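Local coordinates for protein AraC family transcriptional regulator (Vibrio cholerae, PDB 5SUX) that probably activates transcription of virulence genes, including those of the toxin-coregulated pilus, by binding DNA through an AraC-type helix-turn-helix region, at residues 44-49 and 65-70; 57-62 and 112-117; 103-108 and 162-167. All blocks are in the same frame, centred on the assembly; numbering follows the deposited sequence.

Interaction 1 of 3, residues 44-49 and 65-70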
ATOM      1  N   ASP A  44      14.595   3.782  -0.307  1.00 35.71           N
ATOM      2  CA  ASP A  44      13.431   4.572  -0.696  1.00 37.15           C
ATOM      3  C   ASP A  44      13.882   5.638  -1.691  1.00 35.54           C
ATOM      4  O   ASP A  44      14.567   6.594  -1.319  1.00 31.55           O
ATOM      5  CB  ASP A  44      12.763   5.200   0.525  1.00 42.35           C
ATOM      6  CG  ASP A  44      11.529   6.013   0.166  1.00 47.67           C
ATOM      7  OD1 ASP A  44      11.047   5.906  -0.982  1.00 46.41           O
ATOM      8  OD2 ASP A  44      11.036   6.757   1.039  1.00 49.50           O
ATOM      9  N   LYS A  45      13.484   5.473  -2.953  1.00 34.04           N
ATOM     10  CA  LYS A  45      13.900   6.388  -4.007  1.00 38.49           C
ATOM     11  C   LYS A  45      13.078   7.670  -4.038  1.00 44.36           C
ATOM     12  O   LYS A  45      13.498   8.641  -4.676  1.00 53.17           O
ATOM     13  CB  LYS A  45      13.829   5.676  -5.358  1.00 44.58           C
ATOM     14  CG  LYS A  45      14.831   4.536  -5.467  1.00 54.05           C
ATOM     15  CD  LYS A  45      14.319   3.387  -6.316  1.00 56.46           C
ATOM     16  CE  LYS A  45      15.277   2.206  -6.243  1.00 55.64           C
ATOM     17  NZ  LYS A  45      14.640   0.926  -6.657  1.00 55.53           N
ATOM     18  N   ASN A  46      11.923   7.700  -3.369  1.00 41.00           N
ATOM     19  CA  ASN A  46      11.182   8.951  -3.247  1.00 41.33           C
ATOM     20  C   ASN A  46      11.879   9.904  -2.284  1.00 47.32           C
ATOM     21  O   ASN A  46      12.093  11.079  -2.604  1.00 48.02           O
ATOM     22  CB  ASN A  46       9.747   8.679  -2.793  1.00 39.37           C
ATOM     23  CG  ASN A  46       8.873   8.139  -3.909  1.00 38.37           C
ATOM     24  OD1 ASN A  46       9.165   8.328  -5.090  1.00 36.10           O
ATOM     25  ND2 ASN A  46       7.788   7.468  -3.540  1.00 34.29           N
ATOM     26  N   CYS A  47      12.247   9.414  -1.102  1.00 49.25           N
ATOM     27  CA  CYS A  47      12.929  10.222  -0.099  1.00 53.86           C
ATOM     28  C   CYS A  47      14.445  10.193  -0.237  1.00 44.29           C
ATOM     29  O   CYS A  47      15.133  10.863   0.542  1.00 44.42           O
ATOM     30  CB  CYS A  47      12.531   9.764   1.308  1.00 68.21           C
ATOM     31  SG  CYS A  47      11.017  10.529   1.940  1.00 78.83           S
ATOM     32  N   LEU A  48      14.978   9.436  -1.200  1.00 39.42           N
ATOM     33  CA  LEU A  48      16.417   9.383  -1.471  1.00 40.10           C
ATOM     34  C   LEU A  48      17.207   8.938  -0.243  1.00 39.61           C
ATOM     35  O   LEU A  48      18.302   9.433   0.027  1.00 39.35           O
ATOM     36  CB  LEU A  48      16.932  10.729  -1.988  1.00 41.79           C
ATOM     37  CG  LEU A  48      16.439  11.152  -3.371  1.00 46.13           C
ATOM     38  CD1 LEU A  48      17.124  12.435  -3.816  1.00 46.78           C
ATOM     39  CD2 LEU A  48      16.668  10.037  -4.381  1.00 44.60           C
ATOM     40  N   VAL A  49      16.649   7.989   0.508  1.00 39.23           N
ATOM     41  CA  VAL A  49      17.297   7.459   1.699  1.00 44.42           C
ATOM     42  C   VAL A  49      17.360   5.942   1.599  1.00 41.31           C
ATOM     43  O   VAL A  49      16.597   5.306   0.869  1.00 31.03           O
ATOM     44  CB  VAL A  49      16.577   7.878   2.999  1.00 47.01           C
ATOM     45  CG1 VAL A  49      16.634   9.387   3.178  1.00 49.81           C
ATOM     46  CG2 VAL A  49      15.138   7.387   2.991  1.00 48.85           C
ATOM     47  N   SER A  65      -0.560   6.666  -2.064  1.00 27.63           N
ATOM     48  CA  SER A  65       0.795   7.051  -2.414  1.00 27.15           C
ATOM     49  C   SER A  65       1.280   6.242  -3.612  1.00 26.05           C
ATOM     50  O   SER A  65       0.738   5.185  -3.944  1.00 22.08           O
ATOM     51  CB  SER A  65       1.742   6.855  -1.230  1.00 26.79           C
ATOM     52  OG  SER A  65       1.793   5.497  -0.826  1.00 28.44           O
ATOM     53  N   ILE A  66       2.311   6.761  -4.268  1.00 23.36           N
ATOM     54  CA  ILE A  66       2.972   6.085  -5.377  1.00 27.72           C
ATOM     55  C   ILE A  66       4.387   5.767  -4.917  1.00 26.23           C
ATOM     56  O   ILE A  66       5.203   6.676  -4.713  1.00 31.64           O
ATOM     57  CB  ILE A  66       2.969   6.942  -6.650  1.00 26.56           C
ATOM     58  CG1 ILE A  66       1.544   7.397  -6.981  1.00 36.26           C
ATOM     59  CG2 ILE A  66       3.555   6.167  -7.811  1.00 24.35           C
ATOM     60  CD1 ILE A  66       0.635   6.281  -7.449  1.00 39.48           C
ATOM     61  N   GLN A  67       4.683   4.482  -4.746  1.00 27.40           N
ATOM     62  CA  GLN A  67       5.905   4.043  -4.088  1.00 27.94           C
ATOM     63  C   GLN A  67       6.985   3.688  -5.100  1.00 27.86           C
ATOM     64  O   GLN A  67       6.700   3.138  -6.169  1.00 25.21           O
ATOM     65  CB  GLN A  67       5.630   2.838  -3.185  1.00 24.99           C
ATOM     66  CG  GLN A  67       4.697   3.135  -2.025  1.00 29.47           C
ATOM     67  CD  GLN A  67       5.314   4.066  -0.996  1.00 30.73           C
ATOM     68  OE1 GLN A  67       6.535   4.207  -0.918  1.00 31.28           O
ATOM     69  NE2 GLN A  67       4.467   4.707  -0.198  1.00 25.35           N
ATOM     70  N   ARG A  68       8.231   4.012  -4.750  1.00 21.51           N
ATOM     71  CA  ARG A  68       9.410   3.638  -5.533  1.00 19.00           C
ATOM     72  C   ARG A  68      10.489   3.231  -4.535  1.00 27.11           C
ATOM     73  O   ARG A  68      11.181   4.090  -3.978  1.00 23.84           O
ATOM     74  CB  ARG A  68       9.883   4.783  -6.425  1.00 20.66           C
ATOM     75  CG  ARG A  68       8.813   5.356  -7.340  1.00 22.67           C
ATOM     76  CD  ARG A  68       9.316   6.581  -8.090  1.00 25.27           C
ATOM     77  NE  ARG A  68       8.301   7.116  -8.992  1.00 34.94           N
ATOM     78  CZ  ARG A  68       7.371   7.996  -8.633  1.00 36.96           C
ATOM     79  NH1 ARG A  68       7.326   8.448  -7.388  1.00 30.46           N
ATOM     80  NH2 ARG A  68       6.487   8.425  -9.523  1.00 30.29           N
ATOM     81  N   PHE A  69      10.630   1.928  -4.302  1.00 24.08           N
ATOM     82  CA  PHE A  69      11.600   1.468  -3.320  1.00 21.04           C
ATOM     83  C   PHE A  69      12.012   0.038  -3.633  1.00 25.72           C
ATOM     84  O   PHE A  69      11.336  -0.676  -4.379  1.00 27.29           O
ATOM     85  CB  PHE A  69      11.047   1.571  -1.890  1.00 24.15           C
ATOM     86  CG  PHE A  69       9.949   0.588  -1.581  1.00 27.86           C
ATOM     87  CD1 PHE A  69       8.627   0.893  -1.855  1.00 30.76           C
ATOM     88  CD2 PHE A  69      10.239  -0.636  -0.997  1.00 29.12           C
ATOM     89  CE1 PHE A  69       7.616  -0.008  -1.565  1.00 32.72           C
ATOM     90  CE2 PHE A  69       9.235  -1.539  -0.702  1.00 26.66           C
ATOM     91  CZ  PHE A  69       7.921  -1.225  -0.987  1.00 31.18           C
ATOM     92  N   SER A  70      13.137  -0.367  -3.045  1.00 21.67           N
ATOM     93  CA  SER A  70      13.638  -1.729  -3.147  1.00 24.21           C
ATOM     94  C   SER A  70      13.918  -2.272  -1.753  1.00 27.03           C
ATOM     95  O   SER A  70      14.214  -1.517  -0.821  1.00 24.25           O
ATOM     96  CB  SER A  70      14.911  -1.806  -4.005  1.00 29.22           C
ATOM     97  OG  SER A  70      16.003  -1.173  -3.364  1.00 26.09           O
TER

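Interaction 2 of 3, residues 57-62 and 112-117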
ATOM      1  N   SER A  57      11.252  -3.860  12.878  1.00 29.96           N
ATOM      2  CA  SER A  57      10.952  -2.684  12.070  1.00 33.27           C
ATOM      3  C   SER A  57       9.643  -2.900  11.318  1.00 30.83           C
ATOM      4  O   SER A  57       9.526  -3.838  10.523  1.00 35.97           O
ATOM      5  CB  SER A  57      12.089  -2.404  11.090  1.00 27.77           C
ATOM      6  OG  SER A  57      13.342  -2.384  11.750  1.00 29.25           O
ATOM      7  N   ILE A  58       8.667  -2.031  11.566  1.00 23.27           N
ATOM      8  CA  ILE A  58       7.388  -2.053  10.867  1.00 25.80           C
ATOM      9  C   ILE A  58       7.370  -0.887   9.889  1.00 31.36           C
ATOM     10  O   ILE A  58       7.564   0.268  10.287  1.00 25.69           O
ATOM     11  CB  ILE A  58       6.208  -1.966  11.848  1.00 32.14           C
ATOM     12  CG1 ILE A  58       6.324  -3.046  12.925  1.00 42.70           C
ATOM     13  CG2 ILE A  58       4.885  -2.097  11.105  1.00 28.27           C
ATOM     14  CD1 ILE A  58       6.153  -4.451  12.406  1.00 48.83           C
ATOM     15  N   ILE A  59       7.140  -1.181   8.612  1.00 20.81           N
ATOM     16  CA  ILE A  59       7.124  -0.172   7.559  1.00 23.25           C
ATOM     17  C   ILE A  59       5.679   0.071   7.152  1.00 26.04           C
ATOM     18  O   ILE A  59       4.969  -0.869   6.774  1.00 26.72           O
ATOM     19  CB  ILE A  59       7.969  -0.594   6.348  1.00 27.07           C
ATOM     20  CG1 ILE A  59       9.418  -0.835   6.769  1.00 30.99           C
ATOM     21  CG2 ILE A  59       7.910   0.476   5.268  1.00 25.23           C
ATOM     22  CD1 ILE A  59      10.152   0.431   7.118  1.00 36.36           C
ATOM     23  N   LEU A  60       5.248   1.329   7.215  1.00 24.07           N
ATOM     24  CA  LEU A  60       3.887   1.726   6.886  1.00 27.05           C
ATOM     25  C   LEU A  60       3.865   2.412   5.525  1.00 26.51           C
ATOM     26  O   LEU A  60       4.712   3.264   5.239  1.00 24.15           O
ATOM     27  CB  LEU A  60       3.310   2.675   7.946  1.00 30.60           C
ATOM     28  CG  LEU A  60       3.203   2.261   9.420  1.00 40.10           C
ATOM     29  CD1 LEU A  60       2.539   0.906   9.566  1.00 45.51           C
ATOM     30  CD2 LEU A  60       4.552   2.289  10.142  1.00 44.17           C
ATOM     31  N   LEU A  61       2.893   2.043   4.694  1.00 23.22           N
ATOM     32  CA  LEU A  61       2.725   2.624   3.368  1.00 20.27           C
ATOM     33  C   LEU A  61       1.376   3.327   3.295  1.00 24.94           C
ATOM     34  O   LEU A  61       0.334   2.708   3.538  1.00 22.33           O
ATOM     35  CB  LEU A  61       2.833   1.555   2.276  1.00 24.58           C
ATOM     36  CG  LEU A  61       4.150   0.774   2.237  1.00 26.53           C
ATOM     37  CD1 LEU A  61       4.125  -0.263   1.123  1.00 21.32           C
ATOM     38  CD2 LEU A  61       5.337   1.714   2.077  1.00 20.45           C
ATOM     39  N   LYS A  62       1.401   4.609   2.942  1.00 25.33           N
ATOM     40  CA  LYS A  62       0.215   5.451   3.003  1.00 26.59           C
ATOM     41  C   LYS A  62      -0.704   5.201   1.813  1.00 27.20           C
ATOM     42  O   LYS A  62      -0.248   5.058   0.676  1.00 19.95           O
ATOM     43  CB  LYS A  62       0.629   6.921   3.046  1.00 30.76           C
ATOM     44  CG  LYS A  62      -0.489   7.900   3.348  1.00 39.78           C
ATOM     45  CD  LYS A  62      -0.012   9.329   3.124  1.00 49.09           C
ATOM     46  CE  LYS A  62      -0.646  10.291   4.113  1.00 60.89           C
ATOM     47  NZ  LYS A  62      -1.289  11.455   3.445  1.00 68.98           N
ATOM     48  N   LYS A 112       5.099  12.612   4.289  1.00 67.86           N
ATOM     49  CA  LYS A 112       5.613  11.257   4.422  1.00 51.84           C
ATOM     50  C   LYS A 112       4.556  10.229   4.035  1.00 42.94           C
ATOM     51  O   LYS A 112       3.446  10.231   4.576  1.00 50.69           O
ATOM     52  CB  LYS A 112       6.076  11.018   5.856  1.00 48.61           C
ATOM     53  CG  LYS A 112       6.838  12.182   6.470  1.00 60.12           C
ATOM     54  CD  LYS A 112       8.286  12.222   6.014  1.00 64.68           C
ATOM     55  CE  LYS A 112       9.063  13.286   6.773  1.00 68.36           C
ATOM     56  NZ  LYS A 112      10.534  13.056   6.715  1.00 71.31           N
ATOM     57  N   ASP A 113       4.910   9.343   3.105  1.00 38.97           N
ATOM     58  CA  ASP A 113       4.047   8.236   2.719  1.00 40.00           C
ATOM     59  C   ASP A 113       4.677   6.871   2.973  1.00 33.14           C
ATOM     60  O   ASP A 113       4.034   5.849   2.707  1.00 31.39           O
ATOM     61  CB  ASP A 113       3.639   8.361   1.244  1.00 47.19           C
ATOM     62  CG  ASP A 113       4.823   8.570   0.316  1.00 62.45           C
ATOM     63  OD1 ASP A 113       4.636   9.198  -0.747  1.00 65.85           O
ATOM     64  OD2 ASP A 113       5.938   8.106   0.639  1.00 72.40           O
ATOM     65  N   LEU A 114       5.911   6.827   3.468  1.00 33.86           N
ATOM     66  CA  LEU A 114       6.556   5.591   3.903  1.00 32.23           C
ATOM     67  C   LEU A 114       7.129   5.852   5.289  1.00 35.10           C
ATOM     68  O   LEU A 114       8.057   6.653   5.438  1.00 36.19           O
ATOM     69  CB  LEU A 114       7.643   5.150   2.918  1.00 27.12           C
ATOM     70  CG  LEU A 114       8.275   3.763   3.100  1.00 25.76           C
ATOM     71  CD1 LEU A 114       8.786   3.239   1.768  1.00 30.04           C
ATOM     72  CD2 LEU A 114       9.404   3.786   4.118  1.00 30.33           C
ATOM     73  N   LEU A 115       6.576   5.185   6.299  1.00 28.42           N
ATOM     74  CA  LEU A 115       6.934   5.422   7.688  1.00 26.20           C
ATOM     75  C   LEU A 115       7.555   4.173   8.298  1.00 32.69           C
ATOM     76  O   LEU A 115       7.270   3.048   7.879  1.00 31.21           O
ATOM     77  CB  LEU A 115       5.709   5.847   8.509  1.00 27.10           C
ATOM     78  CG  LEU A 115       4.995   7.107   8.018  1.00 32.65           C
ATOM     79  CD1 LEU A 115       3.766   7.401   8.859  1.00 37.71           C
ATOM     80  CD2 LEU A 115       5.948   8.280   8.046  1.00 34.44           C
ATOM     81  N   LEU A 116       8.405   4.388   9.300  1.00 32.17           N
ATOM     82  CA  LEU A 116       9.104   3.322  10.003  1.00 30.99           C
ATOM     83  C   LEU A 116       8.769   3.404  11.484  1.00 33.15           C
ATOM     84  O   LEU A 116       8.774   4.496  12.064  1.00 29.76           O
ATOM     85  CB  LEU A 116      10.622   3.427   9.779  1.00 33.87           C
ATOM     86  CG  LEU A 116      11.633   2.505  10.480  1.00 45.67           C
ATOM     87  CD1 LEU A 116      11.969   2.965  11.899  1.00 52.09           C
ATOM     88  CD2 LEU A 116      11.155   1.062  10.491  1.00 47.68           C
ATOM     89  N   TRP A 117       8.484   2.255  12.094  1.00 29.40           N
ATOM     90  CA  TRP A 117       8.260   2.171  13.532  1.00 29.05           C
ATOM     91  C   TRP A 117       9.006   0.966  14.084  1.00 35.04           C
ATOM     92  O   TRP A 117       8.782  -0.163  13.637  1.00 32.88           O
ATOM     93  CB  TRP A 117       6.770   2.073  13.869  1.00 30.09           C
ATOM     94  CG  TRP A 117       6.531   1.979  15.345  1.00 37.87           C
ATOM     95  CD1 TRP A 117       6.327   0.843  16.073  1.00 43.84           C
ATOM     96  CD2 TRP A 117       6.501   3.065  16.278  1.00 39.72           C
ATOM     97  NE1 TRP A 117       6.161   1.155  17.402  1.00 39.67           N
ATOM     98  CE2 TRP A 117       6.264   2.514  17.553  1.00 42.17           C
ATOM     99  CE3 TRP A 117       6.647   4.451  16.158  1.00 39.06           C
ATOM    100  CZ2 TRP A 117       6.171   3.300  18.700  1.00 44.49           C
ATOM    101  CZ3 TRP A 117       6.551   5.230  17.298  1.00 39.83           C
ATOM    102  CH2 TRP A 117       6.313   4.652  18.551  1.00 39.04           C
TER

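Interaction 3 of 3, residues 103-108 and 162-167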
ATOM      1  N   MET A 103      -7.153  18.669  16.984  1.00109.71           N
ATOM      2  CA  MET A 103      -6.414  19.909  16.773  1.00111.27           C
ATOM      3  C   MET A 103      -4.955  19.813  17.200  1.00103.62           C
ATOM      4  O   MET A 103      -4.188  20.743  16.925  1.00103.21           O
ATOM      5  CB  MET A 103      -7.095  21.084  17.479  1.00120.23           C
ATOM      6  CG  MET A 103      -7.650  20.797  18.854  1.00127.07           C
ATOM      7  SD  MET A 103      -8.129  22.349  19.642  1.00133.88           S
ATOM      8  CE  MET A 103      -9.300  21.779  20.870  1.00134.17           C
ATOM      9  N   ILE A 104      -4.550  18.725  17.856  1.00 95.27           N
ATOM     10  CA  ILE A 104      -3.125  18.423  17.941  1.00 85.27           C
ATOM     11  C   ILE A 104      -2.656  17.793  16.633  1.00 74.88           C
ATOM     12  O   ILE A 104      -1.504  17.976  16.224  1.00 71.02           O
ATOM     13  CB  ILE A 104      -2.826  17.520  19.154  1.00 85.26           C
ATOM     14  CG1 ILE A 104      -1.325  17.259  19.282  1.00 84.42           C
ATOM     15  CG2 ILE A 104      -3.581  16.206  19.057  1.00 84.48           C
ATOM     16  CD1 ILE A 104      -0.831  17.194  20.709  1.00 87.78           C
ATOM     17  N   ARG A 105      -3.545  17.067  15.950  1.00 68.53           N
ATOM     18  CA  ARG A 105      -3.282  16.505  14.633  1.00 69.04           C
ATOM     19  C   ARG A 105      -3.286  17.559  13.535  1.00 68.03           C
ATOM     20  O   ARG A 105      -2.851  17.264  12.416  1.00 66.26           O
ATOM     21  CB  ARG A 105      -4.330  15.433  14.328  1.00 68.08           C
ATOM     22  CG  ARG A 105      -3.791  14.128  13.795  1.00 66.32           C
ATOM     23  CD  ARG A 105      -4.898  13.091  13.776  1.00 62.73           C
ATOM     24  NE  ARG A 105      -4.665  12.055  12.777  1.00 57.85           N
ATOM     25  CZ  ARG A 105      -5.135  12.100  11.535  1.00 55.53           C
ATOM     26  NH1 ARG A 105      -5.865  13.134  11.137  1.00 55.12           N
ATOM     27  NH2 ARG A 105      -4.875  11.111  10.692  1.00 46.96           N
ATOM     28  N   ASN A 106      -3.773  18.769  13.822  1.00 72.60           N
ATOM     29  CA  ASN A 106      -3.779  19.829  12.818  1.00 77.54           C
ATOM     30  C   ASN A 106      -2.382  20.382  12.569  1.00 73.97           C
ATOM     31  O   ASN A 106      -2.104  20.891  11.478  1.00 72.81           O
ATOM     32  CB  ASN A 106      -4.724  20.952  13.244  1.00 84.68           C
ATOM     33  CG  ASN A 106      -6.095  20.833  12.613  1.00 88.72           C
ATOM     34  OD1 ASN A 106      -6.934  20.052  13.062  1.00 88.74           O
ATOM     35  ND2 ASN A 106      -6.332  21.613  11.565  1.00 90.23           N
ATOM     36  N   LEU A 107      -1.496  20.297  13.560  1.00 69.77           N
ATOM     37  CA  LEU A 107      -0.135  20.795  13.410  1.00 70.17           C
ATOM     38  C   LEU A 107       0.776  19.827  12.665  1.00 66.67           C
ATOM     39  O   LEU A 107       1.971  20.112  12.527  1.00 61.16           O
ATOM     40  CB  LEU A 107       0.469  21.115  14.782  1.00 69.69           C
ATOM     41  CG  LEU A 107      -0.076  22.334  15.532  1.00 75.83           C
ATOM     42  CD1 LEU A 107      -0.374  23.481  14.572  1.00 72.37           C
ATOM     43  CD2 LEU A 107      -1.302  21.985  16.364  1.00 79.55           C
ATOM     44  N   TYR A 108       0.251  18.704  12.182  1.00 61.34           N
ATOM     45  CA  TYR A 108       1.059  17.736  11.457  1.00 58.39           C
ATOM     46  C   TYR A 108       1.192  18.132   9.989  1.00 68.71           C
ATOM     47  O   TYR A 108       0.427  18.946   9.462  1.00 75.92           O
ATOM     48  CB  TYR A 108       0.449  16.335  11.554  1.00 50.85           C
ATOM     49  CG  TYR A 108       0.478  15.710  12.934  1.00 45.68           C
ATOM     50  CD1 TYR A 108      -0.240  14.551  13.201  1.00 47.60           C
ATOM     51  CD2 TYR A 108       1.223  16.271  13.965  1.00 40.78           C
ATOM     52  CE1 TYR A 108      -0.220  13.968  14.454  1.00 44.24           C
ATOM     53  CE2 TYR A 108       1.247  15.694  15.224  1.00 43.61           C
ATOM     54  CZ  TYR A 108       0.524  14.543  15.462  1.00 47.21           C
ATOM     55  OH  TYR A 108       0.542  13.962  16.710  1.00 44.54           O
ATOM     56  N   ILE A 162       0.482  13.505   8.947  1.00 35.44           N
ATOM     57  CA  ILE A 162      -0.787  12.803   8.809  1.00 41.11           C
ATOM     58  C   ILE A 162      -0.560  11.515   8.029  1.00 42.86           C
ATOM     59  O   ILE A 162       0.004  11.533   6.929  1.00 46.20           O
ATOM     60  CB  ILE A 162      -1.828  13.694   8.110  1.00 41.60           C
ATOM     61  CG1 ILE A 162      -2.165  14.908   8.978  1.00 43.88           C
ATOM     62  CG2 ILE A 162      -3.082  12.895   7.778  1.00 41.70           C
ATOM     63  CD1 ILE A 162      -2.768  14.554  10.316  1.00 43.80           C
ATOM     64  N   PHE A 163      -0.992  10.392   8.600  1.00 39.95           N
ATOM     65  CA  PHE A 163      -0.977   9.110   7.906  1.00 36.95           C
ATOM     66  C   PHE A 163      -2.367   8.706   7.434  1.00 33.89           C
ATOM     67  O   PHE A 163      -2.557   8.390   6.256  1.00 32.60           O
ATOM     68  CB  PHE A 163      -0.389   8.021   8.810  1.00 28.95           C
ATOM     69  CG  PHE A 163      -0.207   6.695   8.124  1.00 30.42           C
ATOM     70  CD1 PHE A 163       0.754   6.536   7.139  1.00 31.82           C
ATOM     71  CD2 PHE A 163      -0.994   5.607   8.468  1.00 30.66           C
ATOM     72  CE1 PHE A 163       0.928   5.318   6.509  1.00 31.72           C
ATOM     73  CE2 PHE A 163      -0.827   4.386   7.840  1.00 37.91           C
ATOM     74  CZ  PHE A 163       0.135   4.241   6.859  1.00 38.39           C
ATOM     75  N   ILE A 164      -3.348   8.717   8.336  1.00 37.02           N
ATOM     76  CA  ILE A 164      -4.742   8.469   7.977  1.00 37.17           C
ATOM     77  C   ILE A 164      -5.275   9.753   7.348  1.00 43.30           C
ATOM     78  O   ILE A 164      -5.586  10.717   8.049  1.00 48.42           O
ATOM     79  CB  ILE A 164      -5.575   8.039   9.187  1.00 38.27           C
ATOM     80  CG1 ILE A 164      -4.908   6.864   9.905  1.00 40.04           C
ATOM     81  CG2 ILE A 164      -6.982   7.663   8.754  1.00 33.48           C
ATOM     82  CD1 ILE A 164      -4.774   5.623   9.049  1.00 45.75           C
ATOM     83  N   THR A 165      -5.378   9.771   6.022  1.00 39.11           N
ATOM     84  CA  THR A 165      -5.800  10.965   5.306  1.00 46.99           C
ATOM     85  C   THR A 165      -7.324  11.069   5.279  1.00 45.82           C
ATOM     86  O   THR A 165      -8.047  10.116   5.582  1.00 44.74           O
ATOM     87  CB  THR A 165      -5.245  10.962   3.880  1.00 51.86           C
ATOM     88  OG1 THR A 165      -5.577  12.196   3.230  1.00 63.09           O
ATOM     89  CG2 THR A 165      -5.821   9.803   3.082  1.00 46.85           C
ATOM     90  N   ASP A 166      -7.806  12.251   4.904  1.00 51.18           N
ATOM     91  CA  ASP A 166      -9.227  12.558   4.959  1.00 60.87           C
ATOM     92  C   ASP A 166      -9.925  12.165   3.657  1.00 59.48           C
ATOM     93  O   ASP A 166      -9.295  11.960   2.617  1.00 56.15           O
ATOM     94  CB  ASP A 166      -9.441  14.046   5.248  1.00 75.33           C
ATOM     95  CG  ASP A 166     -10.860  14.358   5.685  1.00 87.64           C
ATOM     96  OD1 ASP A 166     -11.331  15.483   5.424  1.00 91.08           O
ATOM     97  OD2 ASP A 166     -11.507  13.474   6.288  1.00 91.46           O
ATOM     98  N   ASP A 167     -11.256  12.074   3.733  1.00 61.73           N
ATOM     99  CA  ASP A 167     -12.044  11.582   2.607  1.00 62.72           C
ATOM    100  C   ASP A 167     -12.176  12.616   1.496  1.00 56.84           C
ATOM    101  O   ASP A 167     -12.367  12.245   0.332  1.00 59.10           O
ATOM    102  CB  ASP A 167     -13.428  11.153   3.092  1.00 75.81           C
ATOM    103  CG  ASP A 167     -13.387   9.877   3.908  1.00 84.78           C
ATOM    104  OD1 ASP A 167     -14.351   9.090   3.827  1.00 87.56           O
ATOM    105  OD2 ASP A 167     -12.384   9.659   4.619  1.00 86.84           O
TER

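Interaction 1 of 3, residues 44-49 and 65-70
Arg68 crosses the tip of Asn46 at about a right angle, and its side chain can be followed outward past that amide. Arg68 CB sits 4.2 Å from CB of Lys45. CG leaves anti to the carbonyl carbon (chi1 -54°), and the chain then runs extended to NE. On this path CG and CD both pass the amide oxygen, with Arg68 CD 3.5 Å from Asn46 OD1. At the tip Arg68 NH1 donates to Asn46 OD1 at 2.9 Å. The oxygen lies close to the guanidinium plane, while the amide and guanidinium planes stand 72° apart. NH2 turns to another partner, the carbonyl oxygen of Arg209. The other branch of Asn46 is used as well: Asn46 ND2 donates to Ile66 O at 2.9 Å, in the carbonyl plane. Both ends of the amide are thus held, which fixes its rotation.

The loop carrying Asn46 joins strands 40-44 and 49-53 into a beta hairpin of the cupin-like domain. It has a G1 bulge, where Leu48 and Val49 face Asp44. Asp44 also starts an Asx turn: its OD1 accepts from Asn46 N at 3.1 Å, met from above the carboxylate plane. Asp44 and Phe69 form an antiparallel non-hydrogen-bonded pair, with CB of Phe69 4.0 Å from CA of Asp44. Next to it Lys45 N donates to Arg68 O at 2.9 Å. The aliphatic part of Lys45 runs past the oxygen of that carbonyl, and Lys45 NZ ends 3.8 Å from Ser70 CB.

Interaction 2 of 3, residues 57-62 and 112-117
Strands 57-61 and 114-117 run antiparallel, with Ile58 and Trp117, and Leu60 and Leu115, as hydrogen-bonded pairs and an angle of 157° between their directions. Leu60 N donates to Leu115 O at 2.7 Å, and the bond is returned by Leu115 N. A further backbone bond, Lys62 N to Asp113 O, continues the ladder past the end of strand 57-61.

On one face Ile59, Leu61, Leu114 and Leu116 pack together. CD1 of Ile59 meets CD2 of Leu116 at 3.6 Å. CD2 of Leu116 also touches CB of Ser57. With chi1 of Ile59 at -59°, CG1 lies beside the backbone N and CG2 opposite it; CG2 of Ile59 reaches CD2 of Leu114 at 3.8 Å. Leu61 and Leu114 lie side by side and point the same way, CD2 of the first against CG of the second.

The two strands form one margin of the five-stranded antiparallel sheet of the cupin-like domain, where strand 114-118 is outermost. The opposite face carries Ile58, Leu60, Leu115 and Trp117. There CB of Leu60 lies 4.0 Å from CB of Leu115. Helix 141-159 packs on this face: Val155 meets both Leu115 and Trp117, and Phe151 meets the indole edge-to-face.

Interaction 3 of 3, residues 103-108 and 162-167
A mixed polar and apolar contact joins Arg105, on the short, weakly bonded helix 102-105, to Ile162 and Ile164 in the loop that follows helix 141-159. Arg105 NH2 donates to Ile164 O at 2.8 Å. The bond is fairly straight (162° at the hydrogen), lies in the guanidinium plane and uses a lone pair of the carbonyl. CB of Ile164 is 3.5 Å from Arg105 NH2. CD1 of Ile162 sits over one face of the guanidinium, shifted toward its rim, and comes 3.5 Å from Arg105 NH1. Arg105 and Ile162 cross at about a right angle.

A type I beta turn runs from Arg105 to Tyr108. The turn brings Tyr108 back toward Ile162. In Ile162, chi1 -65° and chi2 -61° together bring CD1 to the edge of the tyrosine ring, 3.8 Å from CD1 of Tyr108. Ile162 CD1 also lies 3.4 Å from Arg105 O, so it is lodged among the turn, the ring and the guanidinium.

Glu156 of helix 141-159, outside both segments, joins the contact. Glu156 OE2 forms a salt bridge with Arg105 NH2 and accepts from the backbone N of both Phe163 and Ile164.

Interactions 1 and 2 lie side by side in the cupin-like domain, their centres 11 Å apart. Gln67 NE2 of interaction 1 is 3.2 Å from Asp113 O of interaction 2, probably a weak hydrogen bond. Both border the pocket that holds the bound methylnaphthalenyl-butenoic acid. Phe69 of interaction 1 and Leu61 of interaction 2 each bring a side chain to about 4 Å from it. Interaction 3 is more remote: the side chain of Phe163 stays about 12 Å from the ligand. Interaction 3 still touches interaction 2, since CD1 of Leu115 packs 3.6 Å from CD1 of Phe163. Interactions 1 and 3 do not meet, and their nearest atoms are about 7 Å apart.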